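Local coordinates for PA4485 (Pseudomonas aeruginosa, PDB 4AVR), which probably acts as a lytic transglycosylase of the RlpA family, with a strong preference for naked glycan strands lacking stem peptides, at residues M29-R34 against V53-N58; R67-S72 against A87-E92; N25-T30 against V71-A76. All blocks are in the same frame, centred on the assembly; numbering follows the deposited sequence.

The three contacts belong to one small domain of the double-psi beta-barrel family. Contact 1 pairs strand 30-32 with strand 52-59, and strand 67-71, from which contact 2 starts, is the other neighbour of strand 30-32; the two centres lie about 9 Å apart, and Ala32 N is 2.8 Å from Asp70 O. Contact 3 shares Met29 and Thr30 with contact 1, about 8 Å away between centres, and joins the loop before strand 30-32 to the start of helix 73-79. Contacts 2 and 3 overlap at Val71 and Ser72, with centres about 12 Å apart. Ala31 of contact 1 packs on Ile69 and on Val71, which contacts 2 and 3 share.

Contact 1 (M29-R34 against V53-N58); sequences MTAAHR and VVVRIN
Arg56 is gripped through both backbone polar atoms: its N donates to Met29 O (2.9 Å), and its O accepts from Ala31 N over 3.0 Å. The latter donor stands 37° above the carbonyl plane, and the bond is bent, with 138° at the hydrogen. Asn58 N then meets Ala31 O at 2.9 Å, nearly along the C=O axis. The pairing is parallel, Thr30 beside Arg56 and Ala31 beside Ile57, and CA-H groups of Val55, Thr30 and Ile57 give the same three carbonyls a second, weaker contact.

On the face bearing Thr30 and Arg56, the two side chains run side by side. Thr30 CG2 lies over one face of the guanidinium, 3.4 Å from Arg56 NH2, while Arg56 NH1 forms a salt bridge to Glu22. The Asn58 amide packs against Thr30 CB and CG2; its ND2 reaches Glu22 and, through a water, Thr30 OG1. The Thr30 rotamer (chi1 53°) leaves CG2 anti to the carbonyl carbon, where it meets the guanidinium.

The other face is apolar. Ala31 CB rests on Val55 CG2 at 3.6 Å, and Ile57 CD1 touches both Ala31 CB and His33 CB. Farther out, Met29, bent at chi2 and chi3, brings CE across Val53 CB at 3.7 Å. One face thus carries a polar network around Glu22, and the other turns to the interior, where Ala31 packs on Ile69 and Val71 of the next strand, consistent with a strand pair in the wall of a double-psi beta-barrel.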
loop_
_atom_site.group_PDB
_atom_site.type_symbol
_atom_site.label_atom_id
_atom_site.label_comp_id
_atom_site.label_asym_id
_atom_site.label_seq_id
_atom_site.Cartn_x
_atom_site.Cartn_y
_atom_site.Cartn_z
ATOM N N MET A 29 -0.152 -10.104 11.010
ATOM C CA MET A 29 0.535 -10.938 10.015
ATOM C C MET A 29 -0.509 -11.608 9.141
ATOM O O MET A 29 -0.747 -12.813 9.225
ATOM C CB MET A 29 1.417 -11.966 10.696
ATOM C CG MET A 29 2.622 -11.326 11.377
ATOM S SD MET A 29 3.808 -10.606 10.218
ATOM C CE MET A 29 4.546 -12.057 9.499
ATOM N N THR A 30 -1.142 -10.806 8.301
ATOM C CA THR A 30 -2.290 -11.230 7.516
ATOM C C THR A 30 -2.014 -11.039 6.035
ATOM O O THR A 30 -1.080 -10.322 5.630
ATOM C CB THR A 30 -3.574 -10.473 7.924
ATOM O OG1 THR A 30 -3.338 -9.062 7.871
ATOM C CG2 THR A 30 -3.985 -10.846 9.339
ATOM N N ALA A 31 -2.849 -11.682 5.220
ATOM C CA ALA A 31 -2.714 -11.615 3.783
ATOM C C ALA A 31 -4.018 -11.922 3.061
ATOM O O ALA A 31 -4.940 -12.532 3.600
ATOM C CB ALA A 31 -1.618 -12.566 3.303
ATOM N N ALA A 32 -4.051 -11.496 1.805
ATOM C CA ALA A 32 -5.113 -11.784 0.853
ATOM C C ALA A 32 -4.699 -12.872 -0.110
ATOM O O ALA A 32 -3.577 -12.855 -0.613
ATOM C CB ALA A 32 -5.458 -10.537 0.055
ATOM N N HIS A 33 -5.626 -13.779 -0.407
ATOM C CA HIS A 33 -5.432 -14.838 -1.387
ATOM C C HIS A 33 -6.768 -15.099 -2.036
ATOM O O HIS A 33 -7.810 -14.914 -1.409
ATOM C CB HIS A 33 -4.896 -16.085 -0.692
ATOM C CG HIS A 33 -4.499 -17.194 -1.634
ATOM N ND1 HIS A 33 -5.363 -18.162 -2.038
ATOM C CD2 HIS A 33 -3.290 -17.453 -2.248
ATOM C CE1 HIS A 33 -4.714 -18.998 -2.860
ATOM N NE2 HIS A 33 -3.453 -18.570 -2.995
ATOM N N ARG A 34 -6.777 -15.533 -3.289
ATOM C CA ARG A 34 -8.054 -15.665 -4.006
ATOM C C ARG A 34 -8.956 -16.772 -3.499
ATOM O O ARG A 34 -10.173 -16.663 -3.602
ATOM C CB ARG A 34 -7.815 -15.879 -5.489
ATOM C CG ARG A 34 -7.375 -14.630 -6.226
ATOM C CD ARG A 34 -7.017 -14.992 -7.642
ATOM N NE ARG A 34 -6.454 -13.872 -8.387
ATOM C CZ ARG A 34 -5.194 -13.461 -8.298
ATOM N NH1 ARG A 34 -4.353 -14.091 -7.476
ATOM N NH2 ARG A 34 -4.772 -12.434 -9.029
ATOM N N VAL A 53 8.197 -15.600 6.069
ATOM C CA VAL A 53 7.260 -15.325 7.160
ATOM C C VAL A 53 6.070 -16.259 7.029
ATOM O O VAL A 53 5.870 -16.872 5.982
ATOM C CB VAL A 53 6.745 -13.870 7.154
ATOM C CG1 VAL A 53 7.895 -12.877 7.275
ATOM C CG2 VAL A 53 5.909 -13.583 5.933
ATOM N N VAL A 54 5.274 -16.349 8.094
ATOM C CA VAL A 54 3.987 -17.044 8.053
ATOM C C VAL A 54 2.884 -16.009 8.234
ATOM O O VAL A 54 2.924 -15.193 9.166
ATOM C CB VAL A 54 3.904 -18.134 9.126
ATOM C CG1 VAL A 54 2.528 -18.782 9.118
ATOM C CG2 VAL A 54 4.978 -19.186 8.888
ATOM N N VAL A 55 1.929 -16.028 7.314
ATOM C CA VAL A 55 0.764 -15.144 7.376
ATOM C C VAL A 55 -0.512 -15.962 7.460
ATOM O O VAL A 55 -0.535 -17.155 7.154
ATOM C CB VAL A 55 0.699 -14.195 6.161
ATOM C CG1 VAL A 55 1.874 -13.217 6.162
ATOM C CG2 VAL A 55 0.611 -14.979 4.852
ATOM N N ARG A 56 -1.567 -15.287 7.911
ATOM C CA ARG A 56 -2.907 -15.849 8.034
ATOM C C ARG A 56 -3.805 -15.165 7.005
ATOM O O ARG A 56 -3.833 -13.932 6.925
ATOM C CB ARG A 56 -3.388 -15.533 9.466
ATOM C CG ARG A 56 -4.799 -15.907 9.828
ATOM C CD ARG A 56 -5.044 -15.607 11.303
ATOM N NE ARG A 56 -4.912 -14.186 11.687
ATOM C CZ ARG A 56 -5.895 -13.296 11.601
ATOM N NH1 ARG A 56 -7.093 -13.642 11.139
ATOM N NH2 ARG A 56 -5.694 -12.050 11.995
ATOM N N ILE A 57 -4.565 -15.935 6.223
ATOM C CA ILE A 57 -5.422 -15.379 5.181
ATOM C C ILE A 57 -6.679 -14.758 5.809
ATOM O O ILE A 57 -7.408 -15.425 6.548
ATOM C CB ILE A 57 -5.825 -16.447 4.133
ATOM C CG1 ILE A 57 -4.562 -17.084 3.515
ATOM C CG2 ILE A 57 -6.762 -15.851 3.085
ATOM C CD1 ILE A 57 -3.564 -16.093 2.925
ATOM N N ASN A 58 -6.929 -13.495 5.505
ATOM C CA ASN A 58 -8.140 -12.821 5.989
ATOM C C ASN A 58 -8.801 -11.928 4.945
ATOM O O ASN A 58 -9.663 -11.139 5.296
ATOM C CB ASN A 58 -7.881 -12.053 7.303
ATOM C CG ASN A 58 -7.174 -10.745 7.073
ATOM O OD1 ASN A 58 -6.648 -10.502 5.989
ATOM N ND2 ASN A 58 -7.167 -9.879 8.094
HETATM O O HOH W 1 -5.422 -7.382 9.008
#

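Contact 2 (R67-S72 against A87-E92); sequences RIIDVS and APVRIE
Ile68 and Ile91 reach toward each other tip to tip, their CD1 methyls 3.6 Å apart. Ile68 CG1 is anti to the backbone N (chi1 -164°), and with chi2 also extended its CD1 lies near both CG1 and CD1 of Ile91. Ile91 holds CG1 between its backbone N and carbonyl carbon (chi1 68°), where it meets Ile68 CD1, and leaves CG2, anti to the carbonyl carbon, to meet Ile69.

The remaining apolar contacts involve the branch methyls. Val89 CG2 is shared by two neighbours: Ile68 CG2 approaches it to 3.9 Å, and Ile69 CG2 to 4.0 Å, the Ile69 side chain crossing that of Val89 at about a right angle. A looser touch, tip against branch, sets Ile69 CD1 4.3 Å from Ile91 CG2.

Backbone interactions play no part between these two strands. Their axes stay 8.5 Å apart and cross at 92°, so they face each other across the interior, with strand 2-8 lying between them in the sheet. Val44 touches both Ile69 and Val89, and Val42 adds to Ile91.

Four buried branched aliphatic residues therefore make up the whole contact, which rests on the fit of methyl groups and exclusion of water.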
loop_
_atom_site.group_PDB
_atom_site.type_symbol
_atom_site.label_atom_id
_atom_site.label_comp_id
_atom_site.label_asym_id
_atom_site.label_seq_id
_atom_site.Cartn_x
_atom_site.Cartn_y
_atom_site.Cartn_z
ATOM N N ARG A 67 -0.233 -11.860 -9.767
ATOM C CA ARG A 67 -0.088 -11.529 -8.347
ATOM C C ARG A 67 -0.810 -12.613 -7.551
ATOM O O ARG A 67 -1.993 -12.854 -7.765
ATOM C CB ARG A 67 -0.637 -10.113 -8.061
ATOM C CG ARG A 67 -0.284 -9.550 -6.670
ATOM C CD ARG A 67 -0.511 -8.046 -6.568
ATOM N NE ARG A 67 0.216 -7.312 -7.599
ATOM C CZ ARG A 67 -0.207 -6.187 -8.178
ATOM N NH1 ARG A 67 -1.383 -5.645 -7.854
ATOM N NH2 ARG A 67 0.537 -5.640 -9.139
ATOM N N ILE A 68 -0.093 -13.268 -6.630
ATOM C CA ILE A 68 -0.621 -14.406 -5.889
ATOM C C ILE A 68 -1.053 -14.069 -4.465
ATOM O O ILE A 68 -1.936 -14.734 -3.934
ATOM C CB ILE A 68 0.411 -15.572 -5.899
ATOM C CG1 ILE A 68 -0.242 -16.895 -5.492
ATOM C CG2 ILE A 68 1.645 -15.280 -5.058
ATOM C CD1 ILE A 68 0.651 -18.094 -5.745
ATOM N N ILE A 69 -0.441 -13.068 -3.841
ATOM C CA ILE A 69 -0.738 -12.770 -2.441
ATOM C C ILE A 69 -0.440 -11.310 -2.165
ATOM O O ILE A 69 0.488 -10.753 -2.731
ATOM C CB ILE A 69 0.060 -13.722 -1.514
ATOM C CG1 ILE A 69 -0.478 -13.748 -0.082
ATOM C CG2 ILE A 69 1.562 -13.453 -1.567
ATOM C CD1 ILE A 69 0.006 -14.939 0.721
ATOM N N ASP A 70 -1.256 -10.688 -1.315
ATOM C CA ASP A 70 -1.010 -9.339 -0.818
ATOM C C ASP A 70 -0.859 -9.425 0.689
ATOM O O ASP A 70 -1.742 -9.962 1.343
ATOM C CB ASP A 70 -2.184 -8.404 -1.142
ATOM C CG ASP A 70 -2.523 -8.339 -2.635
ATOM O OD1 ASP A 70 -1.632 -8.518 -3.497
ATOM O OD2 ASP A 70 -3.705 -8.108 -2.948
ATOM N N VAL A 71 0.239 -8.906 1.240
ATOM C CA VAL A 71 0.536 -9.088 2.662
ATOM C C VAL A 71 0.461 -7.763 3.424
ATOM O O VAL A 71 0.533 -6.680 2.847
ATOM C CB VAL A 71 1.921 -9.764 2.868
ATOM C CG1 VAL A 71 1.995 -11.076 2.096
ATOM C CG2 VAL A 71 3.059 -8.830 2.483
ATOM N N SER A 72 0.332 -7.870 4.740
ATOM C CA SER A 72 0.342 -6.695 5.598
ATOM C C SER A 72 1.702 -6.001 5.592
ATOM O O SER A 72 2.721 -6.582 5.220
ATOM C CB SER A 72 0.014 -7.088 7.020
ATOM O OG SER A 72 1.078 -7.882 7.541
ATOM N N ALA A 87 7.659 -8.489 -4.870
ATOM C CA ALA A 87 8.713 -9.488 -4.934
ATOM C C ALA A 87 8.120 -10.779 -5.445
ATOM O O ALA A 87 6.975 -11.086 -5.157
ATOM C CB ALA A 87 9.322 -9.722 -3.555
ATOM N N PRO A 88 8.922 -11.590 -6.146
ATOM C CA PRO A 88 8.500 -12.958 -6.439
ATOM C C PRO A 88 8.535 -13.778 -5.165
ATOM O O PRO A 88 9.520 -13.719 -4.419
ATOM C CB PRO A 88 9.567 -13.439 -7.429
ATOM C CG PRO A 88 10.800 -12.671 -7.036
ATOM C CD PRO A 88 10.326 -11.336 -6.529
ATOM N N VAL A 89 7.487 -14.559 -4.916
ATOM C CA VAL A 89 7.413 -15.375 -3.730
ATOM C C VAL A 89 7.005 -16.801 -4.056
ATOM O O VAL A 89 6.303 -17.083 -5.023
ATOM C CB VAL A 89 6.437 -14.814 -2.650
ATOM C CG1 VAL A 89 6.899 -13.456 -2.160
ATOM C CG2 VAL A 89 5.006 -14.768 -3.156
ATOM N N ARG A 90 7.453 -17.693 -3.183
ATOM C CA ARG A 90 6.873 -19.032 -3.061
ATOM C C ARG A 90 5.878 -18.980 -1.900
ATOM O O ARG A 90 6.123 -18.300 -0.896
ATOM C CB ARG A 90 7.957 -20.069 -2.723
ATOM C CG ARG A 90 7.664 -21.473 -3.234
ATOM C CD ARG A 90 7.991 -21.558 -4.706
ATOM N NE ARG A 90 7.736 -22.852 -5.332
ATOM C CZ ARG A 90 8.522 -23.918 -5.232
ATOM N NH1 ARG A 90 9.614 -23.894 -4.483
ATOM N NH2 ARG A 90 8.209 -25.028 -5.899
ATOM N N ILE A 91 4.756 -19.667 -2.047
ATOM C CA ILE A 91 3.828 -19.852 -0.943
ATOM C C ILE A 91 3.581 -21.330 -0.713
ATOM O O ILE A 91 3.578 -22.145 -1.641
ATOM C CB ILE A 91 2.494 -19.091 -1.126
ATOM C CG1 ILE A 91 1.640 -19.638 -2.269
ATOM C CG2 ILE A 91 2.760 -17.601 -1.287
ATOM C CD1 ILE A 91 0.234 -19.057 -2.302
ATOM N N GLU A 92 3.384 -21.677 0.550
ATOM C CA GLU A 92 3.049 -23.031 0.926
ATOM C C GLU A 92 2.009 -22.992 2.028
ATOM O O GLU A 92 2.264 -22.444 3.095
ATOM C CB GLU A 92 4.290 -23.752 1.424
ATOM C CG GLU A 92 4.021 -25.202 1.775
ATOM C CD GLU A 92 5.196 -25.899 2.425
ATOM O OE1 GLU A 92 6.297 -25.323 2.504
ATOM O OE2 GLU A 92 5.023 -27.050 2.860
#

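Contact 3 (N25-T30 against V71-A76); sequences NPNAMT and VSRKAA
Ser72 OG donates to Ala28 O at 2.6 Å and accepts from Ala75 N at 3.1 Å, making it both the N-cap of helix 73-79 and a tie to the preceding loop. OG owes its place to a chi1 of 67°, between the backbone N and carbonyl carbon. With Ser72 N bound to Thr30 O (3.0 Å) and CB packed against Ala28 O, this is the tight, buried part of the contact. Lys74 N donates to Pro26 O across 3.0 Å, almost in line with the carbonyl, satisfying an N-H of the helix's first turn.

Met29 and Lys74 lead to the looser side: the sulphur of Met29 lies 3.7 Å from Ala75 N, its CE meets Ala75 CB, and Lys74 CG touches SD, while the end of the Lys74 side chain leads away from the loop. The outer side, where Asn27 is exposed, is more polar. Asn27 OD1 accepts from Arg73 NH2 at 2.6 Å; the oxygen lies in the guanidinium plane, but the nitrogen stands 43° above the amide's carbonyl plane. The two flat groups are turned 63° against each other. Pro26 O lies over one guanidinium face, offset toward the rim; Arg73 NH1 has a salt bridge to Glu77. Arg73 is itself buried, Tyr8 of the second subunit packed on it.

A type I beta turn, Asn25 to Ala28, shapes the loop, and Asn25 OD1 accepts from Asn27 N. An Asx turn within a beta turn thus meets a serine-capped helix N-terminus, joining the loop before strand 30-32 to the helix after strand 67-71.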
loop_
_atom_site.group_PDB
_atom_site.type_symbol
_atom_site.label_atom_id
_atom_site.label_comp_id
_atom_site.label_asym_id
_atom_site.label_seq_id
_atom_site.Cartn_x
_atom_site.Cartn_y
_atom_site.Cartn_z
ATOM N N ASN A 25 -5.293 -4.453 9.488
ATOM C CA ASN A 25 -4.376 -3.956 10.487
ATOM C C ASN A 25 -2.943 -4.162 9.988
ATOM O O ASN A 25 -2.472 -5.299 9.917
ATOM C CB ASN A 25 -4.581 -4.679 11.816
ATOM C CG ASN A 25 -3.793 -4.036 12.942
ATOM O OD1 ASN A 25 -2.779 -3.394 12.722
ATOM N ND2 ASN A 25 -4.309 -4.130 14.165
ATOM N N PRO A 26 -2.236 -3.075 9.647
ATOM C CA PRO A 26 -0.846 -3.200 9.187
ATOM C C PRO A 26 0.097 -3.928 10.132
ATOM O O PRO A 26 1.135 -4.421 9.691
ATOM C CB PRO A 26 -0.422 -1.749 8.968
ATOM C CG PRO A 26 -1.687 -0.980 8.745
ATOM C CD PRO A 26 -2.734 -1.687 9.560
ATOM N N ASN A 27 -0.232 -3.958 11.420
ATOM C CA ASN A 27 0.576 -4.636 12.433
ATOM C C ASN A 27 0.292 -6.117 12.616
ATOM O O ASN A 27 0.999 -6.787 13.376
ATOM C CB ASN A 27 0.404 -3.942 13.791
ATOM C CG ASN A 27 0.881 -2.522 13.772
ATOM O OD1 ASN A 27 1.933 -2.214 13.207
ATOM N ND2 ASN A 27 0.109 -1.635 14.378
ATOM N N ALA A 28 -0.734 -6.627 11.942
ATOM C CA ALA A 28 -1.058 -8.052 11.968
ATOM C C ALA A 28 -0.208 -8.779 10.922
ATOM O O ALA A 28 0.377 -8.144 10.053
ATOM C CB ALA A 28 -2.535 -8.252 11.690
ATOM N N MET A 29 -0.152 -10.104 11.010
ATOM C CA MET A 29 0.535 -10.938 10.015
ATOM C C MET A 29 -0.509 -11.608 9.141
ATOM O O MET A 29 -0.747 -12.813 9.225
ATOM C CB MET A 29 1.417 -11.966 10.696
ATOM C CG MET A 29 2.622 -11.326 11.377
ATOM S SD MET A 29 3.808 -10.606 10.218
ATOM C CE MET A 29 4.546 -12.057 9.499
ATOM N N THR A 30 -1.142 -10.806 8.301
ATOM C CA THR A 30 -2.290 -11.230 7.516
ATOM C C THR A 30 -2.014 -11.039 6.035
ATOM O O THR A 30 -1.080 -10.322 5.630
ATOM C CB THR A 30 -3.574 -10.473 7.924
ATOM O OG1 THR A 30 -3.338 -9.062 7.871
ATOM C CG2 THR A 30 -3.985 -10.846 9.339
ATOM N N VAL A 71 0.239 -8.906 1.240
ATOM C CA VAL A 71 0.536 -9.088 2.662
ATOM C C VAL A 71 0.461 -7.763 3.424
ATOM O O VAL A 71 0.533 -6.680 2.847
ATOM C CB VAL A 71 1.921 -9.764 2.868
ATOM C CG1 VAL A 71 1.995 -11.076 2.096
ATOM C CG2 VAL A 71 3.059 -8.830 2.483
ATOM N N SER A 72 0.332 -7.870 4.740
ATOM C CA SER A 72 0.342 -6.695 5.598
ATOM C C SER A 72 1.702 -6.001 5.592
ATOM O O SER A 72 2.721 -6.582 5.220
ATOM C CB SER A 72 0.014 -7.088 7.020
ATOM O OG SER A 72 1.078 -7.882 7.541
ATOM N N ARG A 73 1.722 -4.760 6.075
ATOM C CA ARG A 73 2.982 -4.036 6.203
ATOM C C ARG A 73 3.992 -4.789 7.058
ATOM O O ARG A 73 5.170 -4.891 6.703
ATOM C CB ARG A 73 2.737 -2.641 6.785
ATOM C CG ARG A 73 3.963 -1.731 6.662
ATOM C CD ARG A 73 4.553 -1.238 7.931
ATOM N NE ARG A 73 3.650 -1.063 8.999
ATOM C CZ ARG A 73 3.627 -1.607 10.210
ATOM N NH1 ARG A 73 4.519 -2.460 10.743
ATOM N NH2 ARG A 73 2.604 -1.221 10.910
ATOM N N LYS A 74 3.558 -5.303 8.202
ATOM C CA LYS A 74 4.459 -6.026 9.091
ATOM C C LYS A 74 5.026 -7.264 8.399
ATOM O O LYS A 74 6.217 -7.583 8.552
ATOM C CB LYS A 74 3.744 -6.406 10.392
ATOM C CG LYS A 74 4.626 -7.115 11.393
ATOM C CD LYS A 74 5.652 -6.203 12.002
ATOM C CE LYS A 74 6.370 -6.893 13.152
ATOM N NZ LYS A 74 7.466 -6.059 13.726
ATOM N N ALA A 75 4.201 -7.979 7.637
ATOM C CA ALA A 75 4.698 -9.137 6.892
ATOM C C ALA A 75 5.714 -8.705 5.834
ATOM O O ALA A 75 6.721 -9.389 5.614
ATOM C CB ALA A 75 3.544 -9.900 6.260
ATOM N N ALA A 76 5.450 -7.590 5.165
ATOM C CA ALA A 76 6.377 -7.066 4.166
ATOM C C ALA A 76 7.728 -6.723 4.775
ATOM O O ALA A 76 8.776 -6.951 4.166
ATOM C CB ALA A 76 5.794 -5.868 3.474
#